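Side-chain contacts in inositol monophosphatase family protein (Staphylococcus aureus, PDB 5I3S), which probably hydrolyses phosphate esters of inositol or related sugars, as a phosphatase of the FIG superfamily: residues A[11-14]-A[15-19]; A[103-107]-A[108-112]; A[181-184]-A[185-188]; A[262-265]-A[266-270]. One frame throughout, in Å; residues are numbered along the deposited sequence.

Interaction 1: residues A[11-14]-A[15-19]; sequences IQEA and GIRIK
I11, Q12, E13 and A14 pass their carbonyl oxygens to the amides of G15, I16, R17 and I18 in turn, four consecutive i to i+4 bonds of regular alpha-helix within helix 2-24, with I16 N 3.1 Å from Q12 O at an N-H...O angle of 160°. On the outer side E13 and I16 are the side-chain pair nearest to touching. The glutamate sets out with CG turned away from its own amide nitrogen (chi1 -170°), and the bend at chi2 swings the carboxylate toward I16, OE1 standing 4.2 Å from I16 CD1; the two chains cross at a slant. I16 also lies over the backbone, its CB 3.5 Å from E13 O. R17 adds its stem to the same carbonyl, with CG 3.7 Å from E13 O, before bending at chi3 and carrying the guanidinium away. E13 OE2 and R17 NH1 therefore remain 5.7 Å apart, opposite charges that may attract weakly at this distance but form no salt bridge. On the inner side I18 drapes CG1 over the carbonyl of A14, at 3.6 Å from A14 O. Beyond the turn, I11, A14 and I18 all rest on I100 of strand 99-106, while A14 and R17 also touch F48 of helix 37-56. The helix is thus two-sided here: small and branched apolar groups are pressed into the protein, whereas E13, I16 and R17 face outward. Backbone bonds do the holding, and the outer side chains add loose contacts of carbon groups with oxygens and perhaps some charge attraction.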
# COMPACT_ATOMS: atom_id res chain seq x y z
N ILE A 11 12.84 8.05 -19.93
CA ILE A 11 12.29 7.89 -18.57
C ILE A 11 13.15 6.90 -17.76
O ILE A 11 13.43 7.14 -16.59
CB ILE A 11 10.78 7.57 -18.58
CG1 ILE A 11 10.16 7.83 -17.22
CG2 ILE A 11 10.50 6.18 -19.10
CD1 ILE A 11 8.65 7.65 -17.21
N GLN A 12 13.59 5.83 -18.42
CA GLN A 12 14.47 4.82 -17.81
C GLN A 12 15.82 5.40 -17.41
O GLN A 12 16.30 5.20 -16.31
CB GLN A 12 14.64 3.63 -18.75
CG GLN A 12 13.41 2.76 -18.78
CD GLN A 12 13.44 1.73 -19.91
OE1 GLN A 12 13.22 2.05 -21.09
NE2 GLN A 12 13.68 0.48 -19.55
N GLU A 13 16.38 6.20 -18.30
CA GLU A 13 17.64 6.84 -18.04
C GLU A 13 17.53 7.87 -16.89
O GLU A 13 18.41 7.93 -16.01
CB GLU A 13 18.15 7.41 -19.39
CG GLU A 13 19.59 7.93 -19.42
CD GLU A 13 20.58 7.00 -18.78
OE1 GLU A 13 20.60 5.80 -19.13
OE2 GLU A 13 21.32 7.49 -17.88
N ALA A 14 16.45 8.65 -16.88
CA ALA A 14 16.12 9.54 -15.74
C ALA A 14 15.97 8.75 -14.44
O ALA A 14 16.28 9.26 -13.38
CB ALA A 14 14.86 10.33 -16.01
N GLY A 15 15.49 7.51 -14.51
CA GLY A 15 15.42 6.65 -13.30
C GLY A 15 16.81 6.34 -12.75
O GLY A 15 17.06 6.50 -11.55
N ILE A 16 17.73 5.95 -13.64
CA ILE A 16 19.13 5.72 -13.27
C ILE A 16 19.77 6.92 -12.58
O ILE A 16 20.49 6.76 -11.59
CB ILE A 16 19.94 5.21 -14.48
CG1 ILE A 16 19.51 3.77 -14.76
CG2 ILE A 16 21.45 5.27 -14.23
CD1 ILE A 16 20.14 3.12 -15.97
N ARG A 17 19.49 8.11 -13.07
CA ARG A 17 19.98 9.32 -12.40
C ARG A 17 19.34 9.61 -11.05
O ARG A 17 20.02 10.18 -10.20
CB ARG A 17 19.83 10.53 -13.31
CG ARG A 17 20.72 10.39 -14.53
CD ARG A 17 20.31 11.36 -15.61
NE ARG A 17 20.69 12.75 -15.29
CZ ARG A 17 21.56 13.50 -15.98
NH1 ARG A 17 22.21 13.05 -17.05
NH2 ARG A 17 21.79 14.74 -15.57
N ILE A 18 18.07 9.22 -10.86
CA ILE A 18 17.47 9.28 -9.52
C ILE A 18 18.22 8.37 -8.51
O ILE A 18 18.58 8.83 -7.44
CB ILE A 18 15.94 8.98 -9.48
CG1 ILE A 18 15.18 10.14 -10.09
CG2 ILE A 18 15.44 8.75 -8.06
CD1 ILE A 18 13.68 10.02 -10.05
N LYS A 19 18.47 7.11 -8.88
CA LYS A 19 19.23 6.19 -7.98
C LYS A 19 20.67 6.68 -7.69
O LYS A 19 21.17 6.55 -6.58
CB LYS A 19 19.23 4.73 -8.50
CG LYS A 19 17.85 4.23 -8.91
CD LYS A 19 17.53 2.79 -8.52
CE LYS A 19 18.44 1.74 -9.15
NZ LYS A 19 18.78 1.98 -10.58

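Interaction 2: residues A[103-107]-A[108-112]; sequences GIYID and GKPYA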
# COMPACT_ATOMS: atom_id res chain seq x y z
N GLY A 103 3.13 11.69 -19.60
CA GLY A 103 2.06 11.55 -20.56
C GLY A 103 2.40 12.43 -21.74
O GLY A 103 2.91 13.56 -21.60
N ILE A 104 2.14 11.91 -22.92
CA ILE A 104 2.40 12.68 -24.10
C ILE A 104 1.14 12.79 -24.87
O ILE A 104 0.50 11.82 -25.14
CB ILE A 104 3.48 12.04 -24.96
CG1 ILE A 104 4.78 12.06 -24.17
CG2 ILE A 104 3.59 12.79 -26.32
CD1 ILE A 104 5.90 11.32 -24.88
N TYR A 105 0.82 14.01 -25.25
CA TYR A 105 -0.44 14.33 -25.92
C TYR A 105 -0.12 15.10 -27.20
O TYR A 105 0.77 15.94 -27.19
CB TYR A 105 -1.32 15.17 -24.98
CG TYR A 105 -2.15 14.40 -23.95
CD1 TYR A 105 -3.53 14.52 -23.94
CD2 TYR A 105 -1.56 13.58 -22.96
CE1 TYR A 105 -4.32 13.85 -23.01
CE2 TYR A 105 -2.34 12.89 -22.02
CZ TYR A 105 -3.74 13.02 -22.04
OH TYR A 105 -4.62 12.39 -21.14
N ILE A 106 -0.84 14.80 -28.28
CA ILE A 106 -0.70 15.56 -29.55
C ILE A 106 -2.02 16.25 -29.94
O ILE A 106 -3.05 15.60 -30.08
CB ILE A 106 -0.19 14.69 -30.73
CG1 ILE A 106 1.12 13.96 -30.36
CG2 ILE A 106 0.06 15.54 -31.97
CD1 ILE A 106 1.31 12.66 -31.12
N ASP A 107 -1.97 17.58 -30.08
CA ASP A 107 -3.12 18.41 -30.42
C ASP A 107 -4.29 18.09 -29.53
O ASP A 107 -5.40 17.86 -30.01
CB ASP A 107 -3.49 18.27 -31.92
CG ASP A 107 -2.44 18.93 -32.85
OD1 ASP A 107 -2.20 20.15 -32.71
OD2 ASP A 107 -1.86 18.23 -33.69
N GLY A 108 -4.02 18.03 -28.22
CA GLY A 108 -5.04 17.77 -27.20
C GLY A 108 -5.37 16.31 -26.95
O GLY A 108 -6.07 16.00 -25.98
N LYS A 109 -4.82 15.41 -27.77
CA LYS A 109 -5.24 14.02 -27.81
C LYS A 109 -4.11 13.10 -27.27
O LYS A 109 -2.94 13.27 -27.64
CB LYS A 109 -5.64 13.64 -29.24
CG LYS A 109 -7.16 13.60 -29.49
CD LYS A 109 -7.72 12.17 -29.39
CE LYS A 109 -9.16 12.10 -28.86
NZ LYS A 109 -9.23 12.28 -27.37
N PRO A 110 -4.46 12.13 -26.37
CA PRO A 110 -3.52 11.14 -25.84
C PRO A 110 -2.72 10.35 -26.87
O PRO A 110 -3.32 9.69 -27.71
CB PRO A 110 -4.42 10.17 -25.06
CG PRO A 110 -5.64 10.94 -24.73
CD PRO A 110 -5.82 11.96 -25.82
N TYR A 111 -1.38 10.36 -26.79
CA TYR A 111 -0.54 9.55 -27.68
C TYR A 111 0.10 8.40 -26.90
O TYR A 111 -0.05 7.25 -27.26
CB TYR A 111 0.54 10.42 -28.34
CG TYR A 111 1.69 9.70 -29.07
CD1 TYR A 111 1.55 9.20 -30.38
CD2 TYR A 111 2.95 9.60 -28.48
CE1 TYR A 111 2.62 8.59 -31.05
CE2 TYR A 111 4.02 8.98 -29.14
CZ TYR A 111 3.86 8.47 -30.42
OH TYR A 111 4.96 7.84 -31.06
N ALA A 112 0.81 8.70 -25.82
CA ALA A 112 1.52 7.66 -25.08
C ALA A 112 1.54 7.99 -23.59
O ALA A 112 1.52 9.16 -23.24
CB ALA A 112 2.94 7.54 -25.62
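A tight beta hairpin joins strands 99-106 and 109-117, and across it I106 and K109 pair at the mouth of a type I' turn. I106 N gives to K109 O at 2.7 Å, and K109 N returns a bond to I106 O that comes in from above the carbonyl plane. D107 and G108 form the two-residue loop, both at positive phi; the carboxylate of D107 reaches beyond the hairpin to the amide of G77. Further in, the register slips by one residue. I104 O takes two amides, Y111 N at 2.9 Å in the carbonyl plane and A112 N at 3.2 Å, while I104 N closes the pair by donating to A112 O at 2.8 Å. One face of the Y105 ring is covered by P110, whose CA sits 3.9 Å from the ring centroid and 11° off its normal, a CH-pi contact. The pyrrolidine also borders the far part of the ring, with P110 CG 3.6 Å from Y105 CE1, and G108 O lies at the ring edge, 3.6 Å from Y105 CD1. At the bulge Y111 lies alongside I104 and I106, pointing the same way; CG anti to the backbone N (chi1 167°) brings its CD1 within 3.5 Å of I106 CD1, and I104 CG2 lies by the other ortho carbon. Helix 2-24 covers this side, with A7 on I104, L3 on Y111 and Y4 on A112. A type I' turn with a two-residue loop, then a classic beta bulge, marks this as a twisted antiparallel hairpin in the large sheet of the sugar phosphatase fold.

Interaction 3: residues A[181-184]-A[185-188]; sequences YGSA and ALEI
E187 reaches back from the first turn of helix 184-193 to the loop before it, and its carboxylate meets the amide of Y181. Its CG lies anti to its own carbonyl carbon (chi1 -76°) and the chain runs on extended, which carries OE2 to 2.9 Å from Y181 N; the amide approaches from above the carboxylate plane on a nearly straight line (169°). G182 N makes a weak second bond to the same oxygen. On the way E187 CG passes the edge of the Y181 ring, 3.9 Å from CD2. S183 is the N-cap of the helix: OG, anti to the backbone N, points forward into the first turn and accepts a weak bond of 3.5 Å from L186 N, while also bonding to D86 O. D86 belongs to the DPIDGT signature, whose aspartates bind metal ions in relatives, and a phosphate ion, probably from the crystallisation liquor, lies next to E187. L186 packs its CB 3.6 Å from S183 OG, with CD1 beside S183 CB. I188 lays CG1 over the helix backbone, 3.2 Å from A184 O. The Y181 hydroxyl bonds to Q94 of the second subunit, where the ring also packs on the partner's Y181.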
# COMPACT_ATOMS: atom_id res chain seq x y z
N TYR A 181 -1.67 3.57 -1.14
CA TYR A 181 -0.25 3.32 -1.39
C TYR A 181 0.56 4.56 -1.51
O TYR A 181 1.77 4.52 -1.39
CB TYR A 181 -0.11 2.46 -2.65
CG TYR A 181 -0.85 1.11 -2.58
CD1 TYR A 181 -0.57 0.17 -1.58
CD2 TYR A 181 -1.77 0.75 -3.55
CE1 TYR A 181 -1.22 -1.07 -1.54
CE2 TYR A 181 -2.44 -0.48 -3.51
CZ TYR A 181 -2.17 -1.38 -2.49
OH TYR A 181 -2.83 -2.59 -2.47
N GLY A 182 -0.10 5.70 -1.75
CA GLY A 182 0.55 7.00 -1.61
C GLY A 182 1.19 7.52 -2.89
O GLY A 182 1.84 8.55 -2.84
N SER A 183 1.04 6.79 -4.01
CA SER A 183 1.46 7.29 -5.32
C SER A 183 0.36 7.19 -6.37
O SER A 183 0.13 6.13 -6.92
CB SER A 183 2.63 6.50 -5.83
OG SER A 183 2.86 6.88 -7.17
N ALA A 184 -0.25 8.31 -6.70
CA ALA A 184 -1.40 8.33 -7.57
C ALA A 184 -1.18 7.63 -8.90
O ALA A 184 -2.03 6.84 -9.33
CB ALA A 184 -1.90 9.74 -7.77
N ALA A 185 -0.02 7.87 -9.52
CA ALA A 185 0.30 7.25 -10.80
C ALA A 185 0.40 5.72 -10.70
O ALA A 185 -0.12 4.98 -11.58
CB ALA A 185 1.60 7.82 -11.34
N LEU A 186 1.05 5.26 -9.62
CA LEU A 186 1.10 3.81 -9.31
C LEU A 186 -0.25 3.23 -8.88
O LEU A 186 -0.54 2.07 -9.14
CB LEU A 186 2.21 3.48 -8.30
CG LEU A 186 3.60 3.63 -8.94
CD1 LEU A 186 4.70 3.70 -7.86
CD2 LEU A 186 3.87 2.54 -9.97
N GLU A 187 -1.10 4.02 -8.23
CA GLU A 187 -2.47 3.54 -7.90
C GLU A 187 -3.36 3.36 -9.15
O GLU A 187 -4.16 2.44 -9.22
CB GLU A 187 -3.12 4.42 -6.83
CG GLU A 187 -2.56 4.12 -5.44
CD GLU A 187 -2.56 5.30 -4.50
OE1 GLU A 187 -2.21 6.45 -4.89
OE2 GLU A 187 -2.90 5.07 -3.34
N ILE A 188 -3.22 4.26 -10.11
CA ILE A 188 -3.96 4.19 -11.37
C ILE A 188 -3.42 2.98 -12.16
O ILE A 188 -4.17 2.21 -12.70
CB ILE A 188 -3.79 5.52 -12.15
CG1 ILE A 188 -4.49 6.66 -11.44
CG2 ILE A 188 -4.25 5.42 -13.61
CD1 ILE A 188 -4.13 8.03 -12.02

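Interaction 4: residues A[262-265]-A[266-270]; sequences LIQL and HEQRF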
# COMPACT_ATOMS: atom_id res chain seq x y z
N LEU A 262 -21.22 17.19 -4.13
CA LEU A 262 -19.96 17.06 -4.88
C LEU A 262 -19.74 18.25 -5.81
O LEU A 262 -18.59 18.75 -5.92
CB LEU A 262 -19.90 15.76 -5.69
CG LEU A 262 -19.73 14.48 -4.88
CD1 LEU A 262 -20.08 13.29 -5.75
CD2 LEU A 262 -18.31 14.35 -4.38
N ILE A 263 -20.82 18.76 -6.45
CA ILE A 263 -20.64 19.99 -7.31
C ILE A 263 -20.11 21.15 -6.50
O ILE A 263 -19.18 21.87 -6.94
CB ILE A 263 -21.92 20.41 -8.07
CG1 ILE A 263 -22.23 19.40 -9.19
CG2 ILE A 263 -21.81 21.81 -8.64
CD1 ILE A 263 -23.72 19.29 -9.40
N GLN A 264 -20.68 21.33 -5.32
CA GLN A 264 -20.31 22.45 -4.49
C GLN A 264 -18.83 22.33 -4.06
O GLN A 264 -18.10 23.28 -4.18
CB GLN A 264 -21.23 22.61 -3.28
CG GLN A 264 -20.71 23.66 -2.30
CD GLN A 264 -21.82 24.29 -1.49
OE1 GLN A 264 -22.75 24.91 -2.05
NE2 GLN A 264 -21.75 24.14 -0.16
N LEU A 265 -18.43 21.15 -3.57
CA LEU A 265 -17.02 20.86 -3.26
C LEU A 265 -16.11 21.17 -4.43
O LEU A 265 -15.11 21.93 -4.32
CB LEU A 265 -16.82 19.40 -2.87
CG LEU A 265 -17.40 18.97 -1.52
CD1 LEU A 265 -17.03 17.52 -1.33
CD2 LEU A 265 -16.88 19.81 -0.35
N HIS A 266 -16.49 20.62 -5.57
CA HIS A 266 -15.74 20.83 -6.80
C HIS A 266 -15.56 22.32 -7.13
O HIS A 266 -14.44 22.74 -7.43
CB HIS A 266 -16.43 20.09 -7.96
CG HIS A 266 -15.68 20.16 -9.24
ND1 HIS A 266 -14.82 19.17 -9.66
CD2 HIS A 266 -15.61 21.14 -10.17
CE1 HIS A 266 -14.29 19.52 -10.81
NE2 HIS A 266 -14.74 20.72 -11.13
N GLU A 267 -16.64 23.11 -7.10
CA GLU A 267 -16.52 24.55 -7.41
C GLU A 267 -15.63 25.25 -6.36
O GLU A 267 -14.76 26.07 -6.71
CB GLU A 267 -17.89 25.24 -7.54
CG GLU A 267 -18.72 24.76 -8.72
CD GLU A 267 -18.13 25.14 -10.08
OE1 GLU A 267 -17.29 26.07 -10.12
OE2 GLU A 267 -18.50 24.53 -11.11
N GLN A 268 -15.80 24.90 -5.09
CA GLN A 268 -14.96 25.51 -4.02
C GLN A 268 -13.45 25.22 -4.18
O GLN A 268 -12.60 26.08 -3.88
CB GLN A 268 -15.46 25.06 -2.62
CG GLN A 268 -16.84 25.58 -2.26
CD GLN A 268 -17.51 24.89 -1.08
OE1 GLN A 268 -18.53 25.37 -0.59
NE2 GLN A 268 -16.94 23.77 -0.61
N ARG A 269 -13.12 24.03 -4.69
CA ARG A 269 -11.73 23.57 -4.85
C ARG A 269 -11.09 24.12 -6.13
O ARG A 269 -9.96 24.61 -6.10
CB ARG A 269 -11.71 22.03 -4.84
CG ARG A 269 -10.36 21.38 -4.59
CD ARG A 269 -10.46 19.87 -4.67
NE ARG A 269 -10.73 19.24 -3.38
CZ ARG A 269 -9.81 19.04 -2.42
NH1 ARG A 269 -8.54 19.44 -2.57
NH2 ARG A 269 -10.16 18.44 -1.28
N PHE A 270 -11.84 24.13 -7.24
CA PHE A 270 -11.29 24.38 -8.58
C PHE A 270 -11.69 25.68 -9.31
O PHE A 270 -10.96 26.14 -10.18
CB PHE A 270 -11.61 23.18 -9.53
CG PHE A 270 -11.09 21.87 -9.03
CD1 PHE A 270 -9.71 21.69 -8.86
CD2 PHE A 270 -11.96 20.81 -8.73
CE1 PHE A 270 -9.21 20.48 -8.38
CE2 PHE A 270 -11.47 19.61 -8.25
CZ PHE A 270 -10.09 19.45 -8.06
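The amides of Q264 and Q268 cross on the outer side of helix 259-270 with their planes 37° apart. Q268 OE1 lies 3.3 Å from Q264 CG and 3.5 Å from Q264 NE2, the latter at an angle too poor for a hydrogen bond, so the two groups meet by contact alone. On another side of the helix, one face of the H266 imidazole carries F270 CD2, 3.3 Å above the plane and set toward the rim. The phenyl ring in turn has R269 CG over the centre of one face, 3.9 Å above it, and H266 CG in plane at its edge; F270 therefore turns its edge to the histidine and a face to the arginine stem. The histidine gets there with CG anti to the backbone N (chi1 -176°). Q268 leaves its CA with CG anti to the carbonyl carbon and then runs extended, passing over the backbone with CG 3.3 Å from Q264 O. Its far end also approaches L265, whose CD2 is 4.0 Å from Q268 NE2. E267 bends at chi2 and keeps CG 3.4 Å from I263 O. Beneath the side chains, L262, I263, Q264 and L265 accept from the amides four residues on, the shortest such bonds including H266 N to L262 O at 2.8 Å. L262 and I263 rest on L227, H266 touches N225 and F270 touches P236, seating the inner side on neighbouring loops. Mostly polar side chains point outward while L262, with part of I263 and F270, turns to the loops, broadly the pattern of an amphipathic surface helix, here the last of the chain.

The four contacts follow one another along the chain, and none nests in or crosses another. Interaction 1 lies within helix 2-24 and encloses no loop; the helix rests on strand 99-106, and its earlier residues cover the hairpin that interaction 2 closes by a two-residue turn. Interaction 3 marks the passage from the loop after strand 177-179 into helix 184-193, where L186 touches strand 109-117, the second arm of that hairpin, and where the second subunit comes near. Interaction 4 ends the fold in helix 259-270, on the other side of the chain's centre from interaction 1, their centres about 37 Å apart.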